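Local coordinates for protein beta-glucosidase (Chaetomella raphigera, PDB 6JXG) that probably hydrolyses terminal, non-reducing beta-D-glucosyl residues to release beta-D-glucose, as a secreted family 3 glycoside hydrolase of cellulose degradation, at residues Ile117-Gly121 and Gly452-Leu457; Gly356-Ile360 and Val434-Ala438; Phe390-Pro396 and Gly508-Asn513; Ile478-Val484 and Ala500-Val506; Gly485-Glu490 and Tyr531-Ala537. All blocks are in the same frame, centred on the assembly; numbering follows the deposited sequence.

Contact 1. Residues Ile117-Gly121 and Gly452-Leu457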
# COMPACT_ATOMS: atom_id res chain seq x y z
N ILE A 117 -13.50 -0.35 -0.72
CA ILE A 117 -14.35 -1.53 -0.41
C ILE A 117 -13.59 -2.45 0.51
O ILE A 117 -12.57 -3.06 0.10
CB ILE A 117 -14.82 -2.31 -1.67
CG1 ILE A 117 -15.57 -1.39 -2.62
CG2 ILE A 117 -15.59 -3.56 -1.27
CD1 ILE A 117 -15.74 -1.93 -4.00
N PRO A 118 -14.04 -2.56 1.76
CA PRO A 118 -13.19 -3.27 2.75
C PRO A 118 -12.89 -4.76 2.41
O PRO A 118 -11.83 -5.30 2.81
CB PRO A 118 -13.96 -3.11 4.05
CG PRO A 118 -15.35 -2.80 3.63
CD PRO A 118 -15.32 -2.10 2.32
N GLU A 119 -13.79 -5.37 1.66
CA GLU A 119 -13.65 -6.75 1.24
C GLU A 119 -12.68 -6.94 0.08
O GLU A 119 -12.31 -8.07 -0.25
CB GLU A 119 -14.99 -7.33 0.75
CG GLU A 119 -16.05 -7.44 1.85
CD GLU A 119 -16.90 -6.17 2.04
OE1 GLU A 119 -16.59 -5.10 1.45
OE2 GLU A 119 -17.90 -6.25 2.87
N ALA A 120 -12.39 -5.89 -0.65
CA ALA A 120 -11.68 -6.06 -1.89
C ALA A 120 -10.29 -6.70 -1.73
O ALA A 120 -9.56 -6.52 -0.73
CB ALA A 120 -11.66 -4.77 -2.69
N GLY A 121 -9.96 -7.57 -2.67
CA GLY A 121 -8.94 -8.58 -2.36
C GLY A 121 -7.47 -8.14 -2.35
O GLY A 121 -6.64 -8.86 -1.81
N GLY A 452 -10.29 -13.90 -5.25
CA GLY A 452 -9.68 -12.63 -4.86
C GLY A 452 -10.32 -11.89 -3.69
O GLY A 452 -9.76 -11.80 -2.62
N ASP A 453 -11.47 -11.28 -3.96
CA ASP A 453 -12.24 -10.55 -2.96
C ASP A 453 -12.79 -11.46 -1.88
O ASP A 453 -13.17 -12.59 -2.17
CB ASP A 453 -13.45 -9.86 -3.62
CG ASP A 453 -13.08 -8.79 -4.64
OD1 ASP A 453 -12.02 -8.11 -4.48
OD2 ASP A 453 -13.90 -8.58 -5.59
N ARG A 454 -12.87 -10.94 -0.65
CA ARG A 454 -13.47 -11.59 0.46
C ARG A 454 -14.99 -11.52 0.39
O ARG A 454 -15.59 -10.53 -0.03
CB ARG A 454 -13.04 -10.97 1.80
CG ARG A 454 -11.56 -11.08 2.06
CD ARG A 454 -11.19 -10.56 3.40
NE ARG A 454 -11.15 -9.14 3.57
CZ ARG A 454 -11.29 -8.53 4.75
NH1 ARG A 454 -11.63 -9.19 5.86
NH2 ARG A 454 -11.14 -7.24 4.83
N ASN A 455 -15.61 -12.60 0.83
CA ASN A 455 -17.04 -12.71 0.73
C ASN A 455 -17.71 -12.22 2.01
O ASN A 455 -18.92 -12.18 2.12
CB ASN A 455 -17.44 -14.09 0.24
CG ASN A 455 -17.25 -15.20 1.26
OD1 ASN A 455 -17.38 -16.41 0.92
ND2 ASN A 455 -17.00 -14.85 2.48
N SER A 456 -16.93 -11.80 3.01
CA SER A 456 -17.47 -11.32 4.28
C SER A 456 -16.35 -10.58 4.95
O SER A 456 -15.23 -10.60 4.45
CB SER A 456 -17.90 -12.43 5.22
OG SER A 456 -16.75 -13.09 5.70
N LEU A 457 -16.67 -9.97 6.09
CA LEU A 457 -15.71 -9.34 7.01
C LEU A 457 -15.57 -10.14 8.35
O LEU A 457 -15.25 -9.62 9.44
CB LEU A 457 -16.10 -7.89 7.26
CG LEU A 457 -16.06 -6.95 6.04
CD1 LEU A 457 -16.50 -5.58 6.50
CD2 LEU A 457 -14.69 -6.82 5.35
O HOH W 1 -9.41 -7.89 1.62

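Contact 2. Residues Gly356-Ile360 and Val434-Ala438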
# COMPACT_ATOMS: atom_id res chain seq x y z
N GLY A 356 -4.24 -22.25 17.49
CA GLY A 356 -4.49 -21.83 16.14
C GLY A 356 -3.38 -22.18 15.23
O GLY A 356 -2.24 -22.05 15.60
N GLN A 357 -3.71 -22.55 14.00
CA GLN A 357 -2.70 -22.91 13.03
C GLN A 357 -1.90 -21.69 12.62
O GLN A 357 -0.83 -21.84 12.13
CB GLN A 357 -3.30 -23.56 11.78
CG GLN A 357 -4.24 -22.74 10.97
CD GLN A 357 -4.47 -23.34 9.61
OE1 GLN A 357 -3.51 -23.85 8.96
NE2 GLN A 357 -5.70 -23.37 9.20
N ASP A 358 -2.47 -20.48 12.79
CA ASP A 358 -1.74 -19.23 12.54
C ASP A 358 -0.51 -19.05 13.44
O ASP A 358 0.30 -18.18 13.19
CB ASP A 358 -2.76 -18.02 12.60
CG ASP A 358 -2.09 -16.64 12.38
OD1 ASP A 358 -1.54 -16.46 11.29
OD2 ASP A 358 -2.21 -15.73 13.24
N ALA A 359 -0.30 -19.88 14.47
CA ALA A 359 0.81 -19.74 15.35
C ALA A 359 2.11 -20.32 14.81
O ALA A 359 3.18 -19.99 15.34
CB ALA A 359 0.54 -20.41 16.69
N ILE A 360 1.98 -21.21 13.82
CA ILE A 360 3.10 -21.99 13.26
C ILE A 360 3.21 -21.87 11.77
O ILE A 360 2.23 -21.54 11.10
CB ILE A 360 2.96 -23.50 13.61
CG1 ILE A 360 1.64 -24.04 13.03
CG2 ILE A 360 3.15 -23.66 15.11
CD1 ILE A 360 1.50 -25.54 13.14
N VAL A 434 -4.60 -17.00 21.29
CA VAL A 434 -5.26 -17.62 20.20
C VAL A 434 -5.03 -16.76 18.92
O VAL A 434 -5.19 -15.54 18.95
CB VAL A 434 -6.77 -17.88 20.51
CG1 VAL A 434 -7.50 -16.62 20.93
CG2 VAL A 434 -7.48 -18.51 19.34
N PHE A 435 -4.73 -17.43 17.82
CA PHE A 435 -4.22 -16.84 16.60
C PHE A 435 -5.22 -17.12 15.49
O PHE A 435 -5.52 -18.27 15.16
CB PHE A 435 -2.85 -17.49 16.25
CG PHE A 435 -1.75 -17.15 17.21
CD1 PHE A 435 -0.86 -16.11 16.94
CD2 PHE A 435 -1.63 -17.79 18.41
CE1 PHE A 435 0.14 -15.78 17.83
CE2 PHE A 435 -0.62 -17.45 19.31
CZ PHE A 435 0.25 -16.43 19.03
N ILE A 436 -5.74 -16.05 14.90
CA ILE A 436 -6.73 -16.11 13.87
C ILE A 436 -6.34 -15.21 12.72
O ILE A 436 -5.55 -14.25 12.91
CB ILE A 436 -8.16 -15.79 14.38
CG1 ILE A 436 -8.25 -14.38 15.00
CG2 ILE A 436 -8.58 -16.84 15.37
CD1 ILE A 436 -9.65 -13.83 15.19
N THR A 437 -6.97 -15.44 11.59
CA THR A 437 -6.62 -14.74 10.31
C THR A 437 -7.79 -14.31 9.46
O THR A 437 -8.94 -14.71 9.65
CB THR A 437 -5.77 -15.68 9.41
OG1 THR A 437 -6.53 -16.88 9.16
CG2 THR A 437 -4.49 -16.05 10.09
N ALA A 438 -7.49 -13.46 8.48
CA ALA A 438 -8.34 -13.29 7.34
C ALA A 438 -7.47 -12.97 6.12
O ALA A 438 -6.55 -12.18 6.24
CB ALA A 438 -9.40 -12.22 7.56
O HOH W 2 -5.49 -19.99 13.12

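Contact 3. Residues Phe390-Pro396 and Gly508-Asn513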
# COMPACT_ATOMS: atom_id res chain seq x y z
N PHE A 390 9.25 -16.59 0.66
CA PHE A 390 9.88 -16.30 1.91
C PHE A 390 11.24 -16.98 1.96
O PHE A 390 11.31 -18.18 1.64
CB PHE A 390 9.09 -16.87 3.08
CG PHE A 390 7.72 -16.26 3.27
CD1 PHE A 390 7.59 -15.11 3.95
CD2 PHE A 390 6.57 -16.90 2.78
CE1 PHE A 390 6.33 -14.56 4.21
CE2 PHE A 390 5.32 -16.38 3.02
CZ PHE A 390 5.20 -15.19 3.72
N PRO A 391 12.31 -16.25 2.35
CA PRO A 391 13.59 -16.98 2.62
C PRO A 391 13.50 -17.78 3.93
O PRO A 391 14.26 -18.72 4.12
CB PRO A 391 14.64 -15.86 2.76
CG PRO A 391 13.85 -14.64 3.11
CD PRO A 391 12.43 -14.82 2.60
N TYR A 392 12.56 -17.42 4.77
CA TYR A 392 12.24 -18.08 6.06
C TYR A 392 11.00 -17.32 6.52
O TYR A 392 10.66 -16.28 5.93
CB TYR A 392 13.40 -17.92 7.07
CG TYR A 392 13.75 -16.52 7.42
CD1 TYR A 392 13.07 -15.83 8.43
CD2 TYR A 392 14.74 -15.82 6.73
CE1 TYR A 392 13.36 -14.52 8.74
CE2 TYR A 392 15.05 -14.51 7.06
CZ TYR A 392 14.32 -13.84 8.05
OH TYR A 392 14.63 -12.50 8.38
N LEU A 393 10.26 -17.85 7.46
CA LEU A 393 9.12 -17.08 8.03
C LEU A 393 9.14 -17.35 9.51
O LEU A 393 8.95 -18.51 9.93
CB LEU A 393 7.79 -17.50 7.39
CG LEU A 393 6.53 -16.92 8.07
CD1 LEU A 393 6.58 -15.40 8.05
CD2 LEU A 393 5.27 -17.44 7.39
N VAL A 394 9.44 -16.34 10.31
CA VAL A 394 9.35 -16.48 11.77
C VAL A 394 7.85 -16.51 12.21
O VAL A 394 7.16 -15.50 12.18
CB VAL A 394 10.08 -15.37 12.53
CG1 VAL A 394 10.00 -15.66 14.03
CG2 VAL A 394 11.51 -15.23 12.08
N ALA A 395 7.35 -17.70 12.54
CA ALA A 395 6.00 -17.81 13.04
C ALA A 395 5.91 -17.37 14.50
O ALA A 395 6.89 -17.40 15.20
CB ALA A 395 5.50 -19.22 12.90
N PRO A 396 4.70 -17.02 14.97
CA PRO A 396 4.62 -16.60 16.39
C PRO A 396 5.26 -17.60 17.37
O PRO A 396 6.00 -17.22 18.26
CB PRO A 396 3.12 -16.53 16.62
CG PRO A 396 2.58 -16.07 15.30
CD PRO A 396 3.44 -16.84 14.26
N GLY A 508 5.12 -10.18 6.55
CA GLY A 508 6.31 -10.68 5.91
C GLY A 508 7.15 -11.56 6.80
O GLY A 508 6.71 -12.00 7.90
N GLN A 509 8.40 -11.76 6.38
CA GLN A 509 9.27 -12.81 6.94
C GLN A 509 9.57 -12.70 8.42
O GLN A 509 9.76 -13.75 9.11
CB GLN A 509 10.58 -12.92 6.16
CG GLN A 509 11.52 -11.69 6.29
CD GLN A 509 12.63 -11.72 5.27
OE1 GLN A 509 12.39 -11.97 4.08
NE2 GLN A 509 13.86 -11.48 5.71
N GLU A 510 9.66 -11.46 8.89
CA GLU A 510 9.94 -11.23 10.30
C GLU A 510 8.72 -11.13 11.24
O GLU A 510 8.89 -10.89 12.44
CB GLU A 510 10.86 -10.01 10.46
CG GLU A 510 12.30 -10.35 10.06
CD GLU A 510 13.13 -11.06 11.11
OE1 GLU A 510 12.96 -10.78 12.35
OE2 GLU A 510 13.97 -11.89 10.69
N SER A 511 7.55 -11.45 10.71
CA SER A 511 6.26 -11.35 11.43
C SER A 511 6.34 -11.72 12.93
O SER A 511 6.06 -10.90 13.81
CB SER A 511 5.19 -12.24 10.73
OG SER A 511 3.95 -12.19 11.40
N GLY A 512 6.67 -12.97 13.21
CA GLY A 512 6.64 -13.49 14.57
C GLY A 512 7.66 -12.81 15.48
O GLY A 512 7.40 -12.68 16.71
N ASN A 513 8.78 -12.33 14.94
CA ASN A 513 9.71 -11.48 15.75
C ASN A 513 9.12 -10.12 16.13
O ASN A 513 9.14 -9.69 17.33
CB ASN A 513 11.07 -11.33 15.08
CG ASN A 513 11.92 -12.58 15.26
OD1 ASN A 513 11.78 -13.29 16.26
ND2 ASN A 513 12.83 -12.80 14.36

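Contact 4. Residues Ile478-Val484 and Ala500-Val506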
# COMPACT_ATOMS: atom_id res chain seq x y z
N ILE A 478 -5.74 -13.79 25.20
CA ILE A 478 -5.17 -12.74 24.32
C ILE A 478 -5.47 -13.19 22.88
O ILE A 478 -5.09 -14.33 22.52
CB ILE A 478 -3.65 -12.74 24.47
CG1 ILE A 478 -3.24 -12.60 25.94
CG2 ILE A 478 -3.00 -11.72 23.53
CD1 ILE A 478 -3.70 -11.39 26.67
N VAL A 479 -6.14 -12.37 22.08
CA VAL A 479 -6.39 -12.68 20.67
C VAL A 479 -5.36 -11.96 19.78
O VAL A 479 -5.27 -10.76 19.80
CB VAL A 479 -7.81 -12.29 20.22
CG1 VAL A 479 -8.07 -12.63 18.76
CG2 VAL A 479 -8.84 -12.96 21.10
N VAL A 480 -4.62 -12.74 19.00
CA VAL A 480 -3.74 -12.22 17.91
C VAL A 480 -4.39 -12.42 16.58
O VAL A 480 -4.70 -13.57 16.23
CB VAL A 480 -2.37 -12.89 17.94
CG1 VAL A 480 -1.50 -12.41 16.78
CG2 VAL A 480 -1.74 -12.59 19.26
N ILE A 481 -4.52 -11.33 15.79
CA ILE A 481 -5.19 -11.40 14.55
C ILE A 481 -4.24 -10.99 13.44
O ILE A 481 -3.73 -9.87 13.50
CB ILE A 481 -6.40 -10.47 14.52
CG1 ILE A 481 -7.38 -10.78 15.62
CG2 ILE A 481 -7.15 -10.58 13.19
CD1 ILE A 481 -8.64 -9.91 15.57
N ASN A 482 -4.01 -11.91 12.48
CA ASN A 482 -3.25 -11.59 11.26
C ASN A 482 -4.24 -11.47 10.09
O ASN A 482 -4.68 -12.48 9.55
CB ASN A 482 -2.18 -12.67 11.02
CG ASN A 482 -1.03 -12.59 11.98
OD1 ASN A 482 -0.14 -11.66 11.89
ND2 ASN A 482 -1.00 -13.50 12.92
N SER A 483 -4.59 -10.23 9.69
CA SER A 483 -5.59 -10.01 8.67
C SER A 483 -5.17 -8.98 7.66
O SER A 483 -4.51 -7.98 8.00
CB SER A 483 -6.89 -9.51 9.32
OG SER A 483 -7.89 -9.11 8.39
N VAL A 484 -5.58 -9.24 6.43
CA VAL A 484 -5.39 -8.35 5.28
C VAL A 484 -6.21 -7.09 5.32
O VAL A 484 -5.96 -6.17 4.53
CB VAL A 484 -5.66 -9.07 3.95
CG1 VAL A 484 -4.66 -10.19 3.80
CG2 VAL A 484 -7.10 -9.66 3.87
N ALA A 500 -7.11 -8.98 25.75
CA ALA A 500 -6.32 -8.14 24.80
C ALA A 500 -6.51 -8.63 23.38
O ALA A 500 -6.70 -9.84 23.13
CB ALA A 500 -4.87 -8.07 25.21
N ILE A 501 -6.61 -7.68 22.45
CA ILE A 501 -6.70 -7.99 21.05
C ILE A 501 -5.54 -7.25 20.35
O ILE A 501 -5.44 -6.02 20.42
CB ILE A 501 -8.05 -7.58 20.44
CG1 ILE A 501 -9.19 -8.32 21.13
CG2 ILE A 501 -8.10 -7.94 18.98
CD1 ILE A 501 -10.52 -7.86 20.61
N VAL A 502 -4.67 -8.03 19.71
CA VAL A 502 -3.53 -7.50 18.97
C VAL A 502 -3.78 -7.63 17.48
O VAL A 502 -3.87 -8.73 16.98
CB VAL A 502 -2.30 -8.31 19.33
CG1 VAL A 502 -1.11 -7.79 18.57
CG2 VAL A 502 -2.15 -8.33 20.88
N TRP A 503 -3.97 -6.50 16.79
CA TRP A 503 -4.17 -6.47 15.35
C TRP A 503 -2.76 -6.45 14.72
O TRP A 503 -2.14 -5.37 14.52
CB TRP A 503 -5.00 -5.25 15.00
CG TRP A 503 -5.47 -5.17 13.68
CD1 TRP A 503 -4.90 -4.44 12.68
CD2 TRP A 503 -6.65 -5.77 13.15
NE1 TRP A 503 -5.62 -4.61 11.53
CE2 TRP A 503 -6.73 -5.40 11.79
CE3 TRP A 503 -7.63 -6.60 13.67
CZ2 TRP A 503 -7.71 -5.85 10.96
CZ3 TRP A 503 -8.62 -7.06 12.83
CH2 TRP A 503 -8.66 -6.69 11.50
N ALA A 504 -2.27 -7.63 14.40
CA ALA A 504 -0.84 -7.77 14.06
C ALA A 504 -0.57 -7.60 12.57
O ALA A 504 0.59 -7.48 12.15
CB ALA A 504 -0.39 -9.16 14.48
N GLY A 505 -1.64 -7.63 11.76
CA GLY A 505 -1.56 -7.43 10.31
C GLY A 505 -0.93 -8.57 9.55
O GLY A 505 -1.00 -9.71 9.99
N VAL A 506 -0.25 -8.24 8.45
CA VAL A 506 0.31 -9.19 7.51
C VAL A 506 1.67 -8.63 7.10
O VAL A 506 1.79 -7.66 6.37
CB VAL A 506 -0.62 -9.50 6.32
CG1 VAL A 506 -1.75 -10.40 6.78
CG2 VAL A 506 -1.28 -8.23 5.79
O HOH W 3 -4.64 -7.87 11.60

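Contact 5. Residues Gly485-Glu490 and Tyr531-Ala537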
# COMPACT_ATOMS: atom_id res chain seq x y z
N GLY A 485 -7.21 -7.02 6.21
CA GLY A 485 -8.06 -5.87 6.25
C GLY A 485 -9.08 -5.92 7.36
O GLY A 485 -9.07 -6.88 8.11
N PRO A 486 -9.96 -4.94 7.41
CA PRO A 486 -10.98 -4.86 8.46
C PRO A 486 -11.73 -6.16 8.63
O PRO A 486 -12.03 -6.90 7.65
CB PRO A 486 -11.95 -3.79 7.93
CG PRO A 486 -11.19 -3.01 6.93
CD PRO A 486 -10.12 -3.87 6.40
N LEU A 487 -12.06 -6.43 9.88
CA LEU A 487 -12.92 -7.51 10.26
C LEU A 487 -13.93 -6.94 11.31
O LEU A 487 -13.62 -6.04 12.06
CB LEU A 487 -12.14 -8.66 10.90
CG LEU A 487 -11.16 -9.39 10.03
CD1 LEU A 487 -10.29 -10.29 10.83
CD2 LEU A 487 -12.03 -10.19 9.05
N ILE A 488 -15.10 -7.57 11.38
CA ILE A 488 -16.08 -7.24 12.41
C ILE A 488 -15.70 -8.13 13.60
O ILE A 488 -15.64 -9.35 13.49
CB ILE A 488 -17.52 -7.52 11.91
CG1 ILE A 488 -17.80 -6.80 10.58
CG2 ILE A 488 -18.56 -7.21 13.00
CD1 ILE A 488 -17.72 -5.28 10.62
N LEU A 489 -15.46 -7.50 14.72
CA LEU A 489 -14.93 -8.14 15.89
C LEU A 489 -15.96 -8.22 17.02
O LEU A 489 -15.61 -8.69 18.10
CB LEU A 489 -13.70 -7.42 16.37
CG LEU A 489 -12.56 -7.28 15.37
CD1 LEU A 489 -11.34 -6.58 15.98
CD2 LEU A 489 -12.18 -8.67 14.94
N GLU A 490 -17.21 -7.83 16.75
CA GLU A 490 -18.24 -7.76 17.78
C GLU A 490 -18.42 -9.11 18.52
O GLU A 490 -18.50 -9.14 19.72
CB GLU A 490 -19.59 -7.34 17.19
CG GLU A 490 -19.58 -5.95 16.57
CD GLU A 490 -19.13 -4.88 17.55
OE1 GLU A 490 -18.03 -4.32 17.42
OE2 GLU A 490 -19.88 -4.62 18.50
N TYR A 531 -7.46 1.92 8.50
CA TYR A 531 -8.85 1.80 8.06
C TYR A 531 -9.76 1.66 9.26
O TYR A 531 -9.29 1.61 10.40
CB TYR A 531 -8.99 0.62 7.11
CG TYR A 531 -8.25 -0.62 7.57
CD1 TYR A 531 -8.56 -1.23 8.77
CD2 TYR A 531 -7.23 -1.19 6.78
CE1 TYR A 531 -7.88 -2.34 9.20
CE2 TYR A 531 -6.56 -2.32 7.22
CZ TYR A 531 -6.89 -2.87 8.43
OH TYR A 531 -6.21 -4.00 8.82
N THR A 532 -11.05 1.75 9.02
CA THR A 532 -12.02 1.68 10.10
C THR A 532 -12.49 0.29 10.33
O THR A 532 -12.72 -0.43 9.33
CB THR A 532 -13.25 2.57 9.78
OG1 THR A 532 -12.86 3.90 9.60
CG2 THR A 532 -14.33 2.54 10.87
N ILE A 533 -12.63 -0.11 11.62
CA ILE A 533 -13.24 -1.36 12.02
C ILE A 533 -14.65 -1.03 12.56
O ILE A 533 -14.82 -0.43 13.64
CB ILE A 533 -12.40 -2.14 13.05
CG1 ILE A 533 -11.05 -2.52 12.44
CG2 ILE A 533 -13.14 -3.37 13.62
CD1 ILE A 533 -10.19 -3.36 13.31
N ALA A 534 -15.64 -1.35 11.73
CA ALA A 534 -17.05 -1.07 12.02
C ALA A 534 -17.65 -2.13 12.95
O ALA A 534 -17.07 -3.24 13.18
CB ALA A 534 -17.80 -1.08 10.75
N LYS A 535 -18.82 -1.81 13.47
CA LYS A 535 -19.58 -2.74 14.29
C LYS A 535 -20.43 -3.72 13.45
O LYS A 535 -20.73 -4.83 13.93
CB LYS A 535 -20.51 -2.00 15.24
CG LYS A 535 -19.80 -1.05 16.18
CD LYS A 535 -20.74 -0.64 17.27
CE LYS A 535 -20.24 0.59 17.95
NZ LYS A 535 -21.37 0.97 18.89
N GLN A 536 -20.74 -3.34 12.23
CA GLN A 536 -21.33 -4.20 11.24
C GLN A 536 -20.88 -3.81 9.82
O GLN A 536 -20.66 -2.63 9.51
CB GLN A 536 -22.86 -4.14 11.31
CG GLN A 536 -23.49 -2.84 10.90
CD GLN A 536 -24.94 -2.64 11.41
OE1 GLN A 536 -25.43 -1.53 11.46
NE2 GLN A 536 -25.60 -3.66 11.74
N ALA A 537 -20.85 -4.79 8.93
CA ALA A 537 -20.39 -4.58 7.56
C ALA A 537 -21.18 -3.52 6.76
O ALA A 537 -20.59 -2.77 5.96
CB ALA A 537 -20.33 -5.95 6.79
O HOH W 4 -16.25 -4.74 15.39

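Contact 1. Residues Ile117-Gly121 and Gly452-Leu457
Gly121 and Asp453 form the shortest direct bond between the segments: the amide N of Gly121 meets Asp453 OD1 at 2.8 Å, on the anti lone pair of that oxygen. OD1 also takes the amide of Glu163, and OD2 is hydrogen-bonded to Thr164 OG1, so the buried carboxylate is gripped at both oxygens and its rotation is fixed. Arg454 makes the other two direct bonds. Its backbone N reaches Glu119 O over 3.0 Å in a nearly straight bond (161°). The side chain bends at chi3 (-76°) and brings the guanidinium back over the type I turn Ile117-Ala120, where NH2 donates to Pro118 O at 2.9 Å from above the carbonyl plane. NE adds a water-mediated link, the water donating to Ala120 O, while NH1 bonds to Pro486 O. Leu457 CD2 sits over one guanidinium face of Arg454, toward its rim, and the same methyl lies 4.0 Å from Pro118 CB. Glu119 crosses Leu457 at about a right angle, with CG 3.8 Å from CD2. Gly121 comes so close to the facing backbone, CA to Gly452 O 3.3 Å, that a beta carbon would collide with that oxygen. Loop 117-121 belongs to the N-terminal, TIM-barrel-type part and loop 452-457 to the C-terminal part, an interface characteristic of family 3 glycoside hydrolases, which generally carry their active site between these two domains.

Contact 2. Residues Gly356-Ile360 and Val434-Ala438
Asp358 and Ala359, in the short 3-10 turn that follows strand 351-355, pack against Phe435 and Thr437 of strand 431-438, its parallel neighbour in the central sheet of the C-terminal alpha/beta domain. No direct hydrogen bond joins the two segments. A water does so instead, accepting from Asp358 N at 3.1 Å and donating to Phe435 O at 2.7 Å. The turn starts close to the strand at Gly356, where a beta carbon would run into Phe435 O. Ala359 sets its methyl over one face of the Phe435 ring, CB lying 4.1 Å from the ring centroid and 22° off the normal, a CH-pi contact displaced toward the rim. Asp358 comes to the same ring from a different direction: OD2 lies in the ring plane at its edge and is 3.5 Å from Phe435 CB, with the carboxylate turned 56° from the ring. That reach depends on CG standing trans to the backbone N (chi1 179°), which carries the group across to the strand. OD1 then rests against the methyl of Thr437, 3.2 Å from CG2, while Thr437 OG1 is engaged by Asp375 OD2. Pro396 and Ile400 of helix 396-406 also pack on Phe435. Toward this strand the Asp358 carboxylate thus meets mostly carbon, and its polar needs are met elsewhere, OD2 by Asn482 ND2 and OD1 by Leu379 N; the buried charge is probably stabilised by these two donors, which also fix its orientation.

Contact 3. Residues Phe390-Pro396 and Gly508-Asn513
Val394 and Gln509 share the straighter of the two backbone bonds, Val394 N to Gln509 O at 2.9 Å and 164°. The second backbone bond runs the other way, from Gly512 N to Val394 O at 2.8 Å, tilted from the carbonyl plane. Gly512 presses so tightly on Val394 O and Ala395 O that a beta carbon would strike both.

Among side-chain bonds, Tyr392 OH donates to Glu510 OE2 over a very short 2.5 Å and receives a weak bond from Gln509 NE2 at 3.0 Å. The carboxylate is turned 78° from the phenol ring, and its other oxygen, OE1, is met from above its plane by Asn513 ND2. Gln509 OE1 bonds to Ala71 N.

Packing completes the contact. Tyr392 chi1 (60°) folds the ring over the Gln509 side chain, whose CB sits 4.1 Å above one face toward the rim. Pro391 CG touches Gln509 OE1 at 3.2 Å, and Val394 CG2 lies 3.6 Å from Asn513 ND2, the two side chains crossing at about a right angle. A phenylalanine in place of Tyr392 would probably leave Glu510 OE2 without its short bond and let the carboxylate turn more freely.

Tyr392 O is buried here without a partner, a polar cost set against the chain of bonds from Gln509 through the phenol and Glu510 to Asn513 at the start of helix 511-519.

Contact 4. Residues Ile478-Val484 and Ala500-Val506
Ile481 packs on Trp503 and Ile501 across two adjacent parallel strands, 478-483 and 500-503, whose axes run 4.7 Å apart. Its CB lies 3.9 Å from Val502 O. The branch CG2, trans to the backbone N, meets the six-membered ring of the indole at Trp503 CZ3, 3.8 Å away. CG1 takes the other direction (chi1 -58°) and carries CD1 to a position where it touches both Trp503 CE3 and, at 4.0 Å, Ile501 CG2. Beyond Ile481 the indole reaches Ser483, whose CB is near CH2 at 4.0 Å, and its NE1 is hydrogen-bonded to Tyr531 OH.

The backbones form a regular parallel ladder: Val479 N to Ala500 O, Val502 N to Val479 O, Ile481 N to Val502 O and Ala504 N to Ile481 O. Past Ala504 the regular pairing stops though the chains stay close, and a water bridges them, donating to Ile481 O at 2.9 Å and accepting from Ser483 N and Gly505 N. It also lies over the indole face of Trp503, its O 3.1 Å above the ring plane. An alanine instead of Trp503 would probably leave Tyr531 OH without this donor and open a gap beside Ile481 and Ser483.

On the sheet face bearing Val480, that residue joins Ile478 and Val502. The strands belong to a beta-alpha-beta unit with helix 490-493 as the crossover. Asn482 OD1 stands 2.9 Å from Gly505 O, two acceptors with no bond between them, an unfavourable approach probably offset in part by the bond that Asn482 ND2 gives to Asp358 OD2.

Contact 5. Residues Gly485-Glu490 and Tyr531-Ala537
Tyr531 lays one face of its ring on Pro486: CD stands 3.7 Å from the ring centroid and only 2° off the normal, a centred CH-pi contact. A chi1 of 44° turns the ring to this proline. Its hydroxyl passes on to Gly485, 3.7 Å from CA, and is bonded to Trp503 of the sheet. Thr532 takes part through its carbonyl, whose oxygen touches Pro486 CB and is bonded to Tyr540 OH.

Ile533 follows with CG2 against Leu487 O at 3.1 Å and also packs near Leu489 CG. The segment it faces, 485-490, is the link in the C-terminal alpha/beta domain that leaves strand 477-483 and enters helix 490-493, with Leu489 at the N-cap position. It is thus the first half of a beta-alpha-beta crossover, and the loop 531-537 runs across it without a direct hydrogen bond.

At Ala534 a water makes up for that absence, donating to Ala534 O at 2.8 Å and to Glu490 OE1 at 2.7 Å while accepting from Leu489 N. Ala534 O is touched as well by Ile488 CD1, at 3.3 Å. Lys535 turns its carbonyl oxygen toward Glu490 CG, and its CB and CG touch the Glu490 carboxylate, the two side chains crossing at a slant. The two charged ends stay apart, Lys535 NZ being 5.8 Å from Glu490 OE2, which is salt-bridged instead to Arg570. Next along, Gln536 C and Ala537 N border Ile488 CD1, the methyl reaching in as its chain folds at chi2 (-62°).

From the N terminus, contact 1 opens at 117-121 in the barrel part and closes at 452-457, joining the two large domains. Contact 2 (356-360 to 434-438) lies wholly within that span. Contact 3 opens at 390-396, before contacts 2 and 1 have closed, and closes at 508-513, so it crosses both. Contact 4 begins and ends inside contact 3. Contact 5 opens at 485-490, within contact 4, and closes at 531-537, crossing contacts 4 and 3. Within the C-terminal domain, contact 2 ties a loop to the sheet, contact 4 pairs two of its strands, contact 3 joins the loop before helix 396-406 to the start of helix 511-519, and contact 5 packs two loops together.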